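Local coordinates for periplasmic protein TorT (Vibrio parahaemolyticus, PDB 3O1I) that probably binds trimethylamine N-oxide in the periplasm and works with the sensor kinase TorS to signal its presence, at residues Q182-L185 against V186-I190. Residues are numbered along the deposited sequence; the frame is centred on the assembly and turned at random.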
ATOM      1  N   GLN D 182      21.208   1.958   2.360  1.00 58.50           N
ATOM      2  CA  GLN D 182      22.563   2.489   2.220  1.00 57.85           C
ATOM      3  C   GLN D 182      22.657   3.841   2.928  1.00 56.50           C
ATOM      4  O   GLN D 182      23.642   4.123   3.615  1.00 53.67           O
ATOM      5  CB  GLN D 182      22.930   2.652   0.736  1.00 57.30           C
ATOM      6  CG  GLN D 182      23.190   1.347  -0.017  1.00 55.85           C
ATOM      7  CD  GLN D 182      24.289   0.506   0.619  1.00 55.75           C
ATOM      8  OE1 GLN D 182      25.353   1.017   0.980  1.00 54.91           O
ATOM      9  NE2 GLN D 182      24.039  -0.796   0.743  1.00 53.74           N
ATOM     10  N   ARG D 183      21.623   4.667   2.762  1.00 56.14           N
ATOM     11  CA  ARG D 183      21.595   5.979   3.402  1.00 55.92           C
ATOM     12  C   ARG D 183      21.865   5.757   4.868  1.00 55.24           C
ATOM     13  O   ARG D 183      22.702   6.425   5.475  1.00 54.14           O
ATOM     14  CB  ARG D 183      20.230   6.656   3.248  1.00 55.49           C
ATOM     15  CG  ARG D 183      20.146   7.969   4.014  1.00 56.82           C
ATOM     16  CD  ARG D 183      18.778   8.625   3.925  1.00 57.22           C
ATOM     17  NE  ARG D 183      18.629   9.470   2.743  1.00 59.71           N
ATOM     18  CZ  ARG D 183      18.469   9.010   1.508  1.00 59.94           C
ATOM     19  NH1 ARG D 183      18.440   7.703   1.288  1.00 62.51           N
ATOM     20  NH2 ARG D 183      18.325   9.855   0.498  1.00 57.49           N
ATOM     21  N   ASN D 184      21.130   4.804   5.428  1.00 55.56           N
ATOM     22  CA  ASN D 184      21.269   4.446   6.827  1.00 55.73           C
ATOM     23  C   ASN D 184      22.729   4.063   7.101  1.00 53.64           C
ATOM     24  O   ASN D 184      23.297   4.420   8.131  1.00 51.39           O
ATOM     25  CB  ASN D 184      20.327   3.280   7.150  1.00 58.89           C
ATOM     26  CG  ASN D 184      20.412   2.844   8.595  1.00 61.96           C
ATOM     27  OD1 ASN D 184      19.987   3.561   9.504  1.00 65.68           O
ATOM     28  ND2 ASN D 184      20.976   1.661   8.817  1.00 63.70           N
ATOM     29  N   LEU D 185      23.336   3.343   6.164  1.00 52.45           N
ATOM     30  CA  LEU D 185      24.726   2.936   6.320  1.00 52.97           C
ATOM     31  C   LEU D 185      25.691   4.115   6.240  1.00 51.16           C
ATOM     32  O   LEU D 185      26.739   4.132   6.890  1.00 49.02           O
ATOM     33  CB  LEU D 185      25.100   1.905   5.259  1.00 56.39           C
ATOM     34  CG  LEU D 185      24.655   0.477   5.552  1.00 59.37           C
ATOM     35  CD1 LEU D 185      25.293  -0.468   4.536  1.00 60.35           C
ATOM     36  CD2 LEU D 185      25.081   0.100   6.967  1.00 59.52           C
ATOM     37  N   VAL D 186      25.335   5.103   5.433  1.00 49.57           N
ATOM     38  CA  VAL D 186      26.173   6.274   5.277  1.00 48.44           C
ATOM     39  C   VAL D 186      26.105   7.099   6.551  1.00 49.20           C
ATOM     40  O   VAL D 186      27.135   7.510   7.089  1.00 47.90           O
ATOM     41  CB  VAL D 186      25.708   7.132   4.071  1.00 47.73           C
ATOM     42  CG1 VAL D 186      26.347   8.500   4.129  1.00 48.04           C
ATOM     43  CG2 VAL D 186      26.078   6.444   2.764  1.00 46.89           C
ATOM     44  N   GLN D 187      24.878   7.319   7.032  1.00 50.92           N
ATOM     45  CA  GLN D 187      24.633   8.104   8.241  1.00 51.74           C
ATOM     46  C   GLN D 187      25.451   7.551   9.384  1.00 52.98           C
ATOM     47  O   GLN D 187      26.117   8.303  10.094  1.00 55.01           O
ATOM     48  CB  GLN D 187      23.148   8.088   8.618  1.00 50.89           C
ATOM     49  CG  GLN D 187      22.210   8.514   7.498  1.00 51.83           C
ATOM     50  CD  GLN D 187      20.742   8.404   7.894  1.00 55.09           C
ATOM     51  OE1 GLN D 187      20.353   7.498   8.651  1.00 54.50           O
ATOM     52  NE2 GLN D 187      19.913   9.315   7.370  1.00 52.74           N
ATOM     53  N   ARG D 188      25.407   6.235   9.561  1.00 53.98           N
ATOM     54  CA  ARG D 188      26.177   5.608  10.622  1.00 55.88           C
ATOM     55  C   ARG D 188      27.638   5.985  10.425  1.00 56.35           C
ATOM     56  O   ARG D 188      28.355   6.244  11.385  1.00 55.88           O
ATOM     57  CB  ARG D 188      26.025   4.085  10.575  1.00 57.42           C
ATOM     58  CG  ARG D 188      26.631   3.370  11.786  1.00 58.65           C
ATOM     59  CD  ARG D 188      26.674   1.849  11.619  1.00 60.05           C
ATOM     60  NE  ARG D 188      25.410   1.286  11.140  1.00 61.19           N
ATOM     61  CZ  ARG D 188      25.158  -0.017  11.026  1.00 60.61           C
ATOM     62  NH1 ARG D 188      26.080  -0.912  11.363  1.00 59.20           N
ATOM     63  NH2 ARG D 188      23.985  -0.425  10.563  1.00 59.80           N
ATOM     64  N   VAL D 189      28.070   6.019   9.169  1.00 58.12           N
ATOM     65  CA  VAL D 189      29.447   6.366   8.839  1.00 60.19           C
ATOM     66  C   VAL D 189      29.789   7.785   9.270  1.00 61.04           C
ATOM     67  O   VAL D 189      30.776   8.009   9.977  1.00 61.27           O
ATOM     68  CB  VAL D 189      29.706   6.214   7.324  1.00 61.46           C
ATOM     69  CG1 VAL D 189      31.057   6.830   6.937  1.00 58.53           C
ATOM     70  CG2 VAL D 189      29.666   4.736   6.960  1.00 62.29           C
ATOM     71  N   ILE D 190      28.967   8.741   8.851  1.00 61.86           N
ATOM     72  CA  ILE D 190      29.186  10.139   9.198  1.00 62.65           C
ATOM     73  C   ILE D 190      29.297  10.310  10.715  1.00 64.73           C
ATOM     74  O   ILE D 190      30.060  11.146  11.199  1.00 64.12           O
ATOM     75  CB  ILE D 190      28.044  11.020   8.658  1.00 60.38           C
ATOM     76  CG1 ILE D 190      27.939  10.859   7.141  1.00 59.48           C
ATOM     77  CG2 ILE D 190      28.323  12.472   8.970  1.00 59.88           C
ATOM     78  CD1 ILE D 190      26.777  11.609   6.517  1.00 58.44           C
TER
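Arg183 and Gln187, one helical turn apart, lie against each other through the aliphatic part of one and the amide of the other: Gln187 NE2 sits 3.6 Å from Arg183 CG, with the guanidinium and amide planes 87° apart. Gln187 CG sits beside its backbone N (chi1 -54°), over the preceding turn, and the chain runs straight from there, so its amide passes obliquely across the Arg183 stem, while Arg183 leaves the helix with CG opposite its backbone N (chi1 175°) and bends at chi3. Both polar ends then find Glu211 of helix 202-214: Arg183 NE in a salt bridge, Gln187 NE2 in a hydrogen bond. Arg183 also pairs with Glu180 and, through NH2, with an acidic side chain of the chain of another protein. The Asn184 side chain crosses that of Gln187 at about a right angle, OD1 to OE1 4.0 Å. These turns belong to helix 179-192 of a periplasmic-binding-protein lobe, which follows edge strand 167-172 and leads into strand 197-200 of the same parallel sheet. Its backbone is drawn together by i to i+4 hydrogen bonds, including Gln187 N to Arg183 O at 2.8 Å and Arg188 N to Asn184 O at 3.1 Å. Leu185 and Arg188 point the same way, side by side; Leu185 CD2 rests over one guanidinium face, toward its rim, 3.8 Å from Arg188 NH2. Asn184 ND2 approaches the edge of that guanidinium, 4.1 Å from NH2. Phe173 touches both Leu185 and Arg188, whereas Val186 and Val189 turn onto Leu142 of strand 137-142.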